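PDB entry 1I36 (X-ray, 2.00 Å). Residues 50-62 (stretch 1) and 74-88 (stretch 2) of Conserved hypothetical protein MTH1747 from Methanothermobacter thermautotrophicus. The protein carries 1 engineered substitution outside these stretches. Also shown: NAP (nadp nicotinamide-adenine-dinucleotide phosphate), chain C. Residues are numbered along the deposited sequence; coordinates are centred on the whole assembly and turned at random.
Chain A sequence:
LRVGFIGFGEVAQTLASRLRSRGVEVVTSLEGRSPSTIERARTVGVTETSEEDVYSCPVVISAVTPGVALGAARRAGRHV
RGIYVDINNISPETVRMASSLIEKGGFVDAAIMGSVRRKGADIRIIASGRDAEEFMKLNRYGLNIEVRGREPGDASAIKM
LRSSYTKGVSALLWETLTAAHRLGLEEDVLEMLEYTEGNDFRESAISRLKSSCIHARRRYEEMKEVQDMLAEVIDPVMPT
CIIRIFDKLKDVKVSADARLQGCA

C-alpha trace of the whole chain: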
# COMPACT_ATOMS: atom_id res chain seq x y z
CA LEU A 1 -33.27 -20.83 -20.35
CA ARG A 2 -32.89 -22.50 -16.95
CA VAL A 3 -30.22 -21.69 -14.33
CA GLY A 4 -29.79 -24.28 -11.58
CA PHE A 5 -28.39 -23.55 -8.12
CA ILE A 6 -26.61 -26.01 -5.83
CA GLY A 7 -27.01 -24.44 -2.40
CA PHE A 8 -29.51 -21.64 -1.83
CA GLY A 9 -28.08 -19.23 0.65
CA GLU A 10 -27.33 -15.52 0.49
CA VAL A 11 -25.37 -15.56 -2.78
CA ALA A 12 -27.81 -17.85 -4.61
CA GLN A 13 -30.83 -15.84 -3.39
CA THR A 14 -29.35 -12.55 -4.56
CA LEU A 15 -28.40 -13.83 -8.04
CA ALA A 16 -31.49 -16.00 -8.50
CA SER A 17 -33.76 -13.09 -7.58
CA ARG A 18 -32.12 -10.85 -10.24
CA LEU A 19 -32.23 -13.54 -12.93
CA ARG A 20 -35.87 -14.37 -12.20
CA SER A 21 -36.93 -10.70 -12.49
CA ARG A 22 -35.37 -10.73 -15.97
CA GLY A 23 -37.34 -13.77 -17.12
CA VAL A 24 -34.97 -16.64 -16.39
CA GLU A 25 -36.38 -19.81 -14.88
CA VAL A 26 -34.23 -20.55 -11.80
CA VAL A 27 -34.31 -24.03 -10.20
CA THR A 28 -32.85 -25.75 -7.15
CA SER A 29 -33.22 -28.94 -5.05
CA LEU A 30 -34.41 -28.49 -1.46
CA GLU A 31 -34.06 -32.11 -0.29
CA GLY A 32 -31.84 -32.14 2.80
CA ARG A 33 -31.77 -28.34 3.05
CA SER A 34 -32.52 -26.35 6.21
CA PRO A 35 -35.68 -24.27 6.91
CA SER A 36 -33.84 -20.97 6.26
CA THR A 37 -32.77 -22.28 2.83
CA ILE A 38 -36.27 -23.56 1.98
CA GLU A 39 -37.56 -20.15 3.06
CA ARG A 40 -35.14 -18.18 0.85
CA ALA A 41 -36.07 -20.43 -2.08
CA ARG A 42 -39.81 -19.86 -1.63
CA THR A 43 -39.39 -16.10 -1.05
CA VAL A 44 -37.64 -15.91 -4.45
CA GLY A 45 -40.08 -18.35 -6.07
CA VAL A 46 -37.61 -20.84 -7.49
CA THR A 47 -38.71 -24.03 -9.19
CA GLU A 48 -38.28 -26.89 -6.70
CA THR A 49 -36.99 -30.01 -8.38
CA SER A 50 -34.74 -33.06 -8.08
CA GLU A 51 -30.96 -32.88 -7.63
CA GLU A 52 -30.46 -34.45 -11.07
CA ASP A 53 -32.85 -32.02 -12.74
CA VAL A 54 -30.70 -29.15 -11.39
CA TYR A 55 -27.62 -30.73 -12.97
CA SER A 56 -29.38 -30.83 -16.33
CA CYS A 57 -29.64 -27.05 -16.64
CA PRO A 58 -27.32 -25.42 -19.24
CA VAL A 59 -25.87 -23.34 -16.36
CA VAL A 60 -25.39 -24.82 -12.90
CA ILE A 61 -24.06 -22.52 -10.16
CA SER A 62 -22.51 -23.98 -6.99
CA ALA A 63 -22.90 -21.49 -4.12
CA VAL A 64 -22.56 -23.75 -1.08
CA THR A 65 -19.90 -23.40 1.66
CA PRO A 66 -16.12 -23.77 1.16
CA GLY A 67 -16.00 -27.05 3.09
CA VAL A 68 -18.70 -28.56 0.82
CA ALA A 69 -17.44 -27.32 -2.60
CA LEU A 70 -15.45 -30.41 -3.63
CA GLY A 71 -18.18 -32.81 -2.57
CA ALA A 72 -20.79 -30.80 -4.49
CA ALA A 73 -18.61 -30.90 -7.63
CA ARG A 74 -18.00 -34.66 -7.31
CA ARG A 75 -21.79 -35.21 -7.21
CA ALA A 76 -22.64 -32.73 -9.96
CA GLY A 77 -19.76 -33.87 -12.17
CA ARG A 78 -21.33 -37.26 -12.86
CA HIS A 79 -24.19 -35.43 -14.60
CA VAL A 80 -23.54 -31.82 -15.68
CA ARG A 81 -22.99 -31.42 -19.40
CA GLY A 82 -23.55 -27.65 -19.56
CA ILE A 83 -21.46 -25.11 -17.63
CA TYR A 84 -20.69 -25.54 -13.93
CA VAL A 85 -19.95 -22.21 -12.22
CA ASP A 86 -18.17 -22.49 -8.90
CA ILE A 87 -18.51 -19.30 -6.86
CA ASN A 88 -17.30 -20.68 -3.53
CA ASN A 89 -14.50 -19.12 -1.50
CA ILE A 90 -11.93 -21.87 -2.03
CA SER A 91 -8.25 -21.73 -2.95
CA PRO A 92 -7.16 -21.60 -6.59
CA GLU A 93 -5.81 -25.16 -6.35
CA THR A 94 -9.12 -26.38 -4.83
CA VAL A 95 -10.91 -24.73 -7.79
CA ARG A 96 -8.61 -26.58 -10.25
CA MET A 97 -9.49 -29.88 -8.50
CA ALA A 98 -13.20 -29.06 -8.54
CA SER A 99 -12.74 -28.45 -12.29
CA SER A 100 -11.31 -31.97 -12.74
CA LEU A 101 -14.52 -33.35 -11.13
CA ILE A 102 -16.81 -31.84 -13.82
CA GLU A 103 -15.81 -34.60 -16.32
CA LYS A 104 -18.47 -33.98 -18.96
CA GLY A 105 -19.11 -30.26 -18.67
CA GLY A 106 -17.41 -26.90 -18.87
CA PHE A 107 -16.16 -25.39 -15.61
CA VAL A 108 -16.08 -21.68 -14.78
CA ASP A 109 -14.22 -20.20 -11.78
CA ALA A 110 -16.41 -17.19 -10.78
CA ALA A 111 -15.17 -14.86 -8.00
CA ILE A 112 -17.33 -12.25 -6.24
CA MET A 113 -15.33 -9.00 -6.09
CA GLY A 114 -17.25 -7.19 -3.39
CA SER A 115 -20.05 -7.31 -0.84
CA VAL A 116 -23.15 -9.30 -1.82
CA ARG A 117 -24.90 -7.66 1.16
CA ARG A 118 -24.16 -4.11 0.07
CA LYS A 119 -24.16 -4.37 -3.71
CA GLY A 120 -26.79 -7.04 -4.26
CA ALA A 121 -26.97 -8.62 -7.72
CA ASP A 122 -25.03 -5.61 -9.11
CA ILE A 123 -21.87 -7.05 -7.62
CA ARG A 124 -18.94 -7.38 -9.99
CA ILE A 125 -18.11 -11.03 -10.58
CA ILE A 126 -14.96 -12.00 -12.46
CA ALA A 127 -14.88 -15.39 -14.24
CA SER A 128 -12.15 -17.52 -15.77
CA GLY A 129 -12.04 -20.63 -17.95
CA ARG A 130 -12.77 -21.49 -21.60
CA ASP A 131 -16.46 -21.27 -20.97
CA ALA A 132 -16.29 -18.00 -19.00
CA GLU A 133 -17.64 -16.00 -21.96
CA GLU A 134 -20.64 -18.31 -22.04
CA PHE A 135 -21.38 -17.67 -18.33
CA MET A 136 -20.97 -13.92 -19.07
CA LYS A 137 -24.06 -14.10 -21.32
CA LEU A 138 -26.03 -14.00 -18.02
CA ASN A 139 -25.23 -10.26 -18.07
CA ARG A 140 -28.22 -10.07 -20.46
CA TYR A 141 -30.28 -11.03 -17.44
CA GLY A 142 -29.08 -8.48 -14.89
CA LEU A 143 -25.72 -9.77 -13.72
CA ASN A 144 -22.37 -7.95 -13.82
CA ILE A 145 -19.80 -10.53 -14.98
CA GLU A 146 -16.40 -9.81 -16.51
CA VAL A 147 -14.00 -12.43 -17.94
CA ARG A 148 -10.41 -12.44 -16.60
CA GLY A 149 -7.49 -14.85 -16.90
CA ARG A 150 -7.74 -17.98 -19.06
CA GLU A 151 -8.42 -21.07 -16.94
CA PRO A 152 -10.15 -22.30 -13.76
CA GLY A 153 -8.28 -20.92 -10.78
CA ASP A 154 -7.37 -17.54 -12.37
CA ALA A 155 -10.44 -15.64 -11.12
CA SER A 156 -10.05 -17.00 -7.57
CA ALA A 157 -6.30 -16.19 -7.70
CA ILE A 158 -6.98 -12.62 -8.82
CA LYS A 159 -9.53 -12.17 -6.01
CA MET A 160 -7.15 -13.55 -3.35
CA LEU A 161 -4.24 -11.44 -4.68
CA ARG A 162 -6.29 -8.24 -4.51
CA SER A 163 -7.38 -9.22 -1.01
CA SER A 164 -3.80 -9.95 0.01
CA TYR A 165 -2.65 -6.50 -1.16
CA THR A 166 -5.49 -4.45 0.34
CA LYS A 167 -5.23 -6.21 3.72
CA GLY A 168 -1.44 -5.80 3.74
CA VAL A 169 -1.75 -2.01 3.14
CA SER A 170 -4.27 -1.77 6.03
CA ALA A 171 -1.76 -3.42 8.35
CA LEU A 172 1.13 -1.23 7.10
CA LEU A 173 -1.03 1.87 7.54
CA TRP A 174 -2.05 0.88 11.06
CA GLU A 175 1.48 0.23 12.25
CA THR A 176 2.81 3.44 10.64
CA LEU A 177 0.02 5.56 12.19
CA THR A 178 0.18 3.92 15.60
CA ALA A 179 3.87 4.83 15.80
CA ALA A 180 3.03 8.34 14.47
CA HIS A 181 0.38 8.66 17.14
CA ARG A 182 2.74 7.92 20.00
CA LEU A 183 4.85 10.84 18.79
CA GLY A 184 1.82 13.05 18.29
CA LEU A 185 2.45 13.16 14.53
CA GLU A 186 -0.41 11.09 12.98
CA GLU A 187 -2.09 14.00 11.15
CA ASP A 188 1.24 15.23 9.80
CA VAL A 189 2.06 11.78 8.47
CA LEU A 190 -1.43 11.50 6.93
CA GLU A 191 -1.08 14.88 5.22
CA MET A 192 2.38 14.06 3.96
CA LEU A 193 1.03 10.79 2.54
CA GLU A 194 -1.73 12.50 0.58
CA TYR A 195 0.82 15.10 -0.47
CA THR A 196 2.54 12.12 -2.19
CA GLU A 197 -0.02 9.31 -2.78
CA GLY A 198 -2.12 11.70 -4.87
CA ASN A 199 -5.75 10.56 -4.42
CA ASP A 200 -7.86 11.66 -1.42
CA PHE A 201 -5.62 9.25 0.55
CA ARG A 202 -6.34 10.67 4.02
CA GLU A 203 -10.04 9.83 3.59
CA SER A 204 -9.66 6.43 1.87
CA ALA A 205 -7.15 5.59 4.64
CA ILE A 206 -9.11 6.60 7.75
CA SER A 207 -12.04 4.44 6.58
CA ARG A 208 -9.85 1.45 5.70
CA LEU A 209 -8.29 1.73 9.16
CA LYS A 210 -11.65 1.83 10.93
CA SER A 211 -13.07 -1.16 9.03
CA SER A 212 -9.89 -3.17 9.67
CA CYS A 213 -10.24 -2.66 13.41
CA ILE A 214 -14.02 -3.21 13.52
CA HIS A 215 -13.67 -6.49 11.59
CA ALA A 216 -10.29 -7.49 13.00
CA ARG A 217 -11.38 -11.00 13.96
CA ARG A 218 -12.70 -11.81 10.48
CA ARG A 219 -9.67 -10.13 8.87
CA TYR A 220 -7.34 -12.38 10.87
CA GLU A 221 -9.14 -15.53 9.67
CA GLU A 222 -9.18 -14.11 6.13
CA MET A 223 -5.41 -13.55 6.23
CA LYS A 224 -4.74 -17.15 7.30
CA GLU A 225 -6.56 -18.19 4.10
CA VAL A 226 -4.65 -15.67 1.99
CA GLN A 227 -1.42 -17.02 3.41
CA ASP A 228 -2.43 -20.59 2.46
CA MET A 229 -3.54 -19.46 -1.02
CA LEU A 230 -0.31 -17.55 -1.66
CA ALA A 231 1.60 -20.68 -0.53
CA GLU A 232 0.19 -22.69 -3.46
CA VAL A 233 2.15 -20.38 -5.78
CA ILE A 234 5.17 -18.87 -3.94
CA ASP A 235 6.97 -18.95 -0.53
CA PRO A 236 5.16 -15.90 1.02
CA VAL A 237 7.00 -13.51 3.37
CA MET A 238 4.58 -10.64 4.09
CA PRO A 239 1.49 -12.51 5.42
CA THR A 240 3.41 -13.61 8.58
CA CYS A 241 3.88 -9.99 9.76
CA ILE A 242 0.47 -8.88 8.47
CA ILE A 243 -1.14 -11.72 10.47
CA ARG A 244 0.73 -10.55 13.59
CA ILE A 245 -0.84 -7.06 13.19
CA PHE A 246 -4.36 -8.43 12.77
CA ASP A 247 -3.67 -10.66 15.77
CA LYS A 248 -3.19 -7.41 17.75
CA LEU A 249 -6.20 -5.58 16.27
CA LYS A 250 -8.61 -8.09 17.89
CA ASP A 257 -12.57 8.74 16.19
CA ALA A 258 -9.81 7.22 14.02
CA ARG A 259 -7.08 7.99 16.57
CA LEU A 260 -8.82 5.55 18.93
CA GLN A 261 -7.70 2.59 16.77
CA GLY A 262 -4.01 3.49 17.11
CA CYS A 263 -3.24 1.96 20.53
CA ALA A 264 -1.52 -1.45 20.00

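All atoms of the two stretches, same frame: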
# COMPACT_ATOMS: atom_id res chain seq x y z
N SER A 50 -35.68 -32.06 -8.57
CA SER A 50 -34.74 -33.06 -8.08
C SER A 50 -33.30 -32.58 -8.29
O SER A 50 -33.05 -31.67 -9.09
CB SER A 50 -34.93 -34.40 -8.80
OG SER A 50 -34.46 -34.36 -10.14
N GLU A 51 -32.38 -33.20 -7.57
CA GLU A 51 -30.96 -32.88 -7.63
C GLU A 51 -30.47 -33.06 -9.06
O GLU A 51 -29.80 -32.19 -9.61
CB GLU A 51 -30.20 -33.80 -6.67
CG GLU A 51 -28.71 -33.56 -6.51
CD GLU A 51 -28.02 -34.70 -5.74
OE1 GLU A 51 -28.70 -35.34 -4.91
OE2 GLU A 51 -26.82 -34.97 -5.97
N GLU A 52 -30.85 -34.17 -9.69
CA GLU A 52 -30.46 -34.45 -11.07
C GLU A 52 -31.06 -33.51 -12.11
O GLU A 52 -30.44 -33.24 -13.14
CB GLU A 52 -30.71 -35.92 -11.42
CG GLU A 52 -29.54 -36.80 -10.95
CD GLU A 52 -29.74 -38.29 -11.19
OE1 GLU A 52 -30.08 -38.69 -12.34
OE2 GLU A 52 -29.53 -39.06 -10.22
N ASP A 53 -32.24 -32.96 -11.81
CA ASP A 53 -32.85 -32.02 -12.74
C ASP A 53 -32.03 -30.71 -12.72
O ASP A 53 -31.84 -30.09 -13.76
CB ASP A 53 -34.31 -31.76 -12.37
CG ASP A 53 -35.05 -30.94 -13.41
OD1 ASP A 53 -34.68 -31.01 -14.60
OD2 ASP A 53 -35.98 -30.20 -13.05
N VAL A 54 -31.51 -30.35 -11.54
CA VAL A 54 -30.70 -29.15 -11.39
C VAL A 54 -29.48 -29.28 -12.28
O VAL A 54 -29.23 -28.42 -13.11
CB VAL A 54 -30.23 -28.98 -9.92
CG1 VAL A 54 -29.22 -27.81 -9.80
CG2 VAL A 54 -31.43 -28.70 -9.06
N TYR A 55 -28.82 -30.44 -12.20
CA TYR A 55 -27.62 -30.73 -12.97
C TYR A 55 -27.83 -30.70 -14.46
O TYR A 55 -26.86 -30.65 -15.20
CB TYR A 55 -27.01 -32.11 -12.62
CG TYR A 55 -26.69 -32.30 -11.15
CD1 TYR A 55 -26.41 -31.19 -10.33
CD2 TYR A 55 -26.64 -33.57 -10.58
CE1 TYR A 55 -26.08 -31.37 -8.96
CE2 TYR A 55 -26.31 -33.76 -9.22
CZ TYR A 55 -26.03 -32.65 -8.43
OH TYR A 55 -25.69 -32.84 -7.11
N SER A 56 -29.08 -30.84 -14.90
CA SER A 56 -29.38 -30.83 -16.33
C SER A 56 -29.48 -29.44 -16.94
O SER A 56 -29.53 -29.31 -18.17
CB SER A 56 -30.68 -31.60 -16.64
OG SER A 56 -31.81 -30.84 -16.27
N CYS A 57 -29.56 -28.41 -16.12
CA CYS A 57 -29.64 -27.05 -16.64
C CYS A 57 -28.38 -26.67 -17.41
O CYS A 57 -27.28 -27.14 -17.08
CB CYS A 57 -29.85 -26.06 -15.51
SG CYS A 57 -31.35 -26.30 -14.63
N PRO A 58 -28.50 -25.83 -18.46
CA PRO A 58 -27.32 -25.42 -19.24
C PRO A 58 -26.29 -24.63 -18.42
O PRO A 58 -25.12 -24.57 -18.80
CB PRO A 58 -27.94 -24.62 -20.39
CG PRO A 58 -29.20 -24.08 -19.80
CD PRO A 58 -29.73 -25.26 -19.04
N VAL A 59 -26.74 -24.08 -17.29
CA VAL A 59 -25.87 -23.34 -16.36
C VAL A 59 -26.24 -23.79 -14.95
O VAL A 59 -27.38 -23.68 -14.51
CB VAL A 59 -26.02 -21.78 -16.46
CG1 VAL A 59 -25.02 -21.10 -15.48
CG2 VAL A 59 -25.71 -21.29 -17.92
N VAL A 60 -25.24 -24.33 -14.26
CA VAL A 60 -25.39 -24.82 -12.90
C VAL A 60 -24.41 -24.03 -12.03
O VAL A 60 -23.21 -24.05 -12.30
CB VAL A 60 -25.01 -26.30 -12.82
CG1 VAL A 60 -25.13 -26.78 -11.36
CG2 VAL A 60 -25.95 -27.14 -13.75
N ILE A 61 -24.92 -23.32 -11.04
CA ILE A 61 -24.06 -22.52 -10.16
C ILE A 61 -23.99 -23.16 -8.77
O ILE A 61 -25.02 -23.42 -8.16
CB ILE A 61 -24.61 -21.06 -10.02
CG1 ILE A 61 -24.59 -20.34 -11.39
CG2 ILE A 61 -23.77 -20.28 -9.01
CD1 ILE A 61 -25.34 -19.00 -11.39
N SER A 62 -22.77 -23.39 -8.30
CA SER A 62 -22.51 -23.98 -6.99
C SER A 62 -22.18 -22.82 -6.04
O SER A 62 -21.14 -22.19 -6.18
CB SER A 62 -21.29 -24.91 -7.07
OG SER A 62 -20.94 -25.37 -5.78
N ARG A 74 -18.07 -33.22 -7.06
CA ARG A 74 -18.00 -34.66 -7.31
C ARG A 74 -19.40 -35.15 -7.69
O ARG A 74 -19.57 -35.79 -8.72
CB ARG A 74 -17.49 -35.41 -6.05
CG ARG A 74 -17.66 -36.96 -6.11
CD ARG A 74 -16.73 -37.58 -7.12
NE ARG A 74 -15.36 -37.65 -6.62
CZ ARG A 74 -14.35 -38.23 -7.26
NH1 ARG A 74 -14.54 -38.79 -8.45
NH2 ARG A 74 -13.16 -38.26 -6.71
N ARG A 75 -20.42 -34.78 -6.91
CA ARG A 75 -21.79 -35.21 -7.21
C ARG A 75 -22.34 -34.65 -8.52
O ARG A 75 -22.96 -35.37 -9.30
CB ARG A 75 -22.75 -34.81 -6.09
CG ARG A 75 -22.60 -35.65 -4.84
CD ARG A 75 -23.66 -35.31 -3.81
NE ARG A 75 -23.43 -34.00 -3.22
CZ ARG A 75 -22.59 -33.75 -2.22
NH1 ARG A 75 -21.89 -34.73 -1.67
NH2 ARG A 75 -22.40 -32.50 -1.79
N ALA A 76 -22.14 -33.36 -8.74
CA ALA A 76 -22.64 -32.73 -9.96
C ALA A 76 -21.88 -33.20 -11.21
O ALA A 76 -22.47 -33.43 -12.27
CB ALA A 76 -22.55 -31.22 -9.81
N GLY A 77 -20.59 -33.46 -11.05
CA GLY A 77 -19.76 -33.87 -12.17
C GLY A 77 -20.12 -35.15 -12.90
O GLY A 77 -19.62 -35.40 -14.00
N ARG A 78 -20.89 -36.01 -12.25
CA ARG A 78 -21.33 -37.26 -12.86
C ARG A 78 -22.47 -36.97 -13.85
O ARG A 78 -22.81 -37.83 -14.66
CB ARG A 78 -21.88 -38.22 -11.79
CG ARG A 78 -20.84 -38.85 -10.92
CD ARG A 78 -21.46 -39.62 -9.77
NE ARG A 78 -20.40 -39.94 -8.84
CZ ARG A 78 -20.43 -39.66 -7.54
NH1 ARG A 78 -21.48 -39.07 -6.98
NH2 ARG A 78 -19.35 -39.90 -6.83
N HIS A 79 -23.06 -35.78 -13.76
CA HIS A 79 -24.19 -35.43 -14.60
C HIS A 79 -24.13 -34.18 -15.48
O HIS A 79 -24.63 -34.17 -16.61
CB HIS A 79 -25.43 -35.32 -13.70
CG HIS A 79 -25.72 -36.57 -12.91
ND1 HIS A 79 -25.28 -36.75 -11.62
CD2 HIS A 79 -26.40 -37.69 -13.24
CE1 HIS A 79 -25.68 -37.93 -11.18
NE2 HIS A 79 -26.36 -38.52 -12.14
N VAL A 80 -23.58 -33.09 -14.95
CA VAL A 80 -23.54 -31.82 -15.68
C VAL A 80 -22.86 -31.91 -17.03
O VAL A 80 -21.74 -32.40 -17.13
CB VAL A 80 -22.85 -30.71 -14.82
CG1 VAL A 80 -22.69 -29.43 -15.64
CG2 VAL A 80 -23.69 -30.44 -13.57
N ARG A 81 -23.54 -31.42 -18.06
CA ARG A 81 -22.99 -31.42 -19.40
C ARG A 81 -22.94 -29.98 -19.93
O ARG A 81 -22.31 -29.70 -20.95
CB ARG A 81 -23.81 -32.32 -20.33
CG ARG A 81 -23.52 -33.81 -20.13
CD ARG A 81 -24.36 -34.65 -21.06
NE ARG A 81 -24.13 -36.06 -20.78
CZ ARG A 81 -23.18 -36.80 -21.34
NH1 ARG A 81 -22.34 -36.26 -22.23
NH2 ARG A 81 -23.01 -38.06 -20.94
N GLY A 82 -23.57 -29.07 -19.20
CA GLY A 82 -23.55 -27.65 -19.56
C GLY A 82 -22.34 -27.03 -18.87
O GLY A 82 -21.25 -27.63 -18.78
N ILE A 83 -22.53 -25.81 -18.35
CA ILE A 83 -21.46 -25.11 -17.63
C ILE A 83 -21.72 -25.16 -16.12
O ILE A 83 -22.84 -24.97 -15.65
CB ILE A 83 -21.36 -23.65 -18.10
CG1 ILE A 83 -20.78 -23.64 -19.50
CG2 ILE A 83 -20.44 -22.84 -17.22
CD1 ILE A 83 -21.07 -22.38 -20.18
N TYR A 84 -20.66 -25.47 -15.39
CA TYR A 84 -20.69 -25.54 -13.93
C TYR A 84 -19.86 -24.34 -13.43
O TYR A 84 -18.68 -24.20 -13.74
CB TYR A 84 -20.05 -26.85 -13.48
CG TYR A 84 -20.16 -27.08 -11.98
CD1 TYR A 84 -19.13 -26.65 -11.12
CD2 TYR A 84 -21.23 -27.77 -11.44
CE1 TYR A 84 -19.17 -26.92 -9.75
CE2 TYR A 84 -21.29 -28.05 -10.09
CZ TYR A 84 -20.25 -27.63 -9.25
OH TYR A 84 -20.31 -27.93 -7.92
N VAL A 85 -20.54 -23.44 -12.73
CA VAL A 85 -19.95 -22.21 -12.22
C VAL A 85 -19.73 -22.31 -10.72
O VAL A 85 -20.68 -22.38 -9.95
CB VAL A 85 -20.87 -21.03 -12.54
CG1 VAL A 85 -20.20 -19.71 -12.18
CG2 VAL A 85 -21.21 -21.05 -14.04
N ASP A 86 -18.48 -22.38 -10.31
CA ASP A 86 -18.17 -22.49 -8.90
C ASP A 86 -17.86 -21.08 -8.36
O ASP A 86 -16.89 -20.43 -8.78
CB ASP A 86 -17.01 -23.45 -8.66
CG ASP A 86 -16.81 -23.76 -7.17
OD1 ASP A 86 -16.59 -22.83 -6.37
OD2 ASP A 86 -16.90 -24.93 -6.77
N ILE A 87 -18.67 -20.64 -7.41
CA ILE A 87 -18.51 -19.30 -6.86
C ILE A 87 -18.13 -19.36 -5.38
O ILE A 87 -18.12 -18.35 -4.70
CB ILE A 87 -19.78 -18.46 -7.14
CG1 ILE A 87 -19.46 -16.97 -7.16
CG2 ILE A 87 -20.90 -18.79 -6.13
CD1 ILE A 87 -20.58 -16.12 -7.84
N ASN A 88 -17.68 -20.52 -4.93
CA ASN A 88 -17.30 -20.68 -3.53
C ASN A 88 -15.93 -20.08 -3.18
O ASN A 88 -15.02 -20.01 -4.01
CB ASN A 88 -17.34 -22.15 -3.13
CG ASN A 88 -18.69 -22.79 -3.40
OD1 ASN A 88 -19.67 -22.48 -2.75
ND2 ASN A 88 -18.74 -23.68 -4.39
PA NAP C . -24.99 -19.39 3.07
O1A NAP C . -23.85 -19.97 3.75
O2A NAP C . -25.50 -18.05 2.86
O5B NAP C . -25.53 -20.40 1.85
C5B NAP C . -24.95 -21.76 1.39
C4B NAP C . -26.20 -22.50 1.37
O4B NAP C . -25.55 -23.87 0.80
C3B NAP C . -26.68 -23.24 2.25
O3B NAP C . -27.80 -22.53 1.93
C2B NAP C . -27.00 -24.64 2.57
O2B NAP C . -28.06 -25.30 2.77
C1B NAP C . -26.29 -24.99 1.41
N9A NAP C . -25.44 -26.18 1.62
C8A NAP C . -24.52 -26.64 2.57
N7A NAP C . -24.09 -27.85 2.28
C5A NAP C . -24.73 -28.21 1.11
C6A NAP C . -24.69 -29.39 0.29
N6A NAP C . -23.93 -30.44 0.61
N1A NAP C . -25.47 -29.41 -0.85
C2A NAP C . -26.26 -28.35 -1.19
N3A NAP C . -26.35 -27.21 -0.46
C4A NAP C . -25.54 -27.21 0.68
O3 NAP C . -23.68 -18.94 2.13
PN NAP C . -23.39 -17.71 1.00
O1N NAP C . -23.11 -16.43 1.75
O2N NAP C . -24.57 -17.77 0.13
O5D NAP C . -22.15 -18.04 0.08
C5D NAP C . -22.13 -19.19 -0.80
C4D NAP C . -20.73 -19.36 -1.34
O4D NAP C . -20.15 -18.20 -2.02
C3D NAP C . -19.67 -19.72 -0.27
O3D NAP C . -18.67 -20.71 -0.69
C2D NAP C . -19.00 -18.44 0.09
O2D NAP C . -17.71 -18.60 0.60
C1D NAP C . -19.07 -17.66 -1.24
N1N NAP C . -19.07 -16.20 -1.10
C2N NAP C . -20.09 -15.56 -0.37
C3N NAP C . -20.00 -14.13 -0.30
C7N NAP C . -20.99 -13.34 0.41
O7N NAP C . -20.90 -12.10 0.46
N7N NAP C . -22.04 -13.91 1.05
C4N NAP C . -18.93 -13.47 -0.94
C5N NAP C . -17.96 -14.11 -1.63
C6N NAP C . -18.03 -15.47 -1.71
P2B NAP C . -28.45 -25.42 4.38
O1X NAP C . -28.92 -24.09 4.89
O2X NAP C . -29.48 -26.41 4.29
O3X NAP C . -27.22 -25.78 5.06
O HOH W 1 -25.97 -29.59 -17.51

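Strands 59-62 and 83-86 lie parallel, and a ladder of backbone hydrogen bonds joins them. Ile 83 N donates to Pro 58 O (2.9 Å), Val 60 N to Ile 83 O (2.8 Å), Val 85 N to Val 60 O (2.8 Å) and Ser 62 N to Val 85 O (2.8 Å), all nearly linear. Ile 87 N extends the series to Ser 62 O at 3.2 Å. Here the side chains join in: Asn 88 ND2 donates to Ser 62 OG (3.1 Å), while Asn 88 N is held by Asp 86 OD1 (2.9 Å). Asn 88 OD1 in turn accepts from O3D of the bound NADP (2.9 Å), so this amide links the strand ends to the cofactor.

At the other end of the ladder, water 1 donates to Tyr 55 O (2.7 Å) and Cys 57 O (2.8 Å) and accepts from Gly 82 N (3.0 Å), bridging the turns that precede the strands. Glycine suits position 82 because an ideal CB would lie 2.4 Å from Pro 58 O, a clash.

Side chains alternate between the sheet faces. Val 59, Ile 61, Ile 83 and Val 85 share one, where Ile 61 CG1 packs 4.0 Å from Val 85 CB. On the other, Val 60 CG1 meets Tyr 84 CD2 (4.0 Å) and Val 60 CG2 meets Val 80 CG2 (4.0 Å), while the Tyr 84 ring reaches back so that its OH lies 3.3 Å from Ser 62 CB.

Between the helices, the buried Tyr 55 ring carries Ala 76 over one face, CE1 to Ala 76 CB being 3.6 Å; the small methyl lets the backbone come close. Tyr 55 OH donates to Glu 51 OE2 (2.7 Å), satisfying the hydroxyl. Farther out, Glu 52 CG lies over the His 79 ring, 3.9 Å from its centroid, an aliphatic contact at the solvent-facing margin.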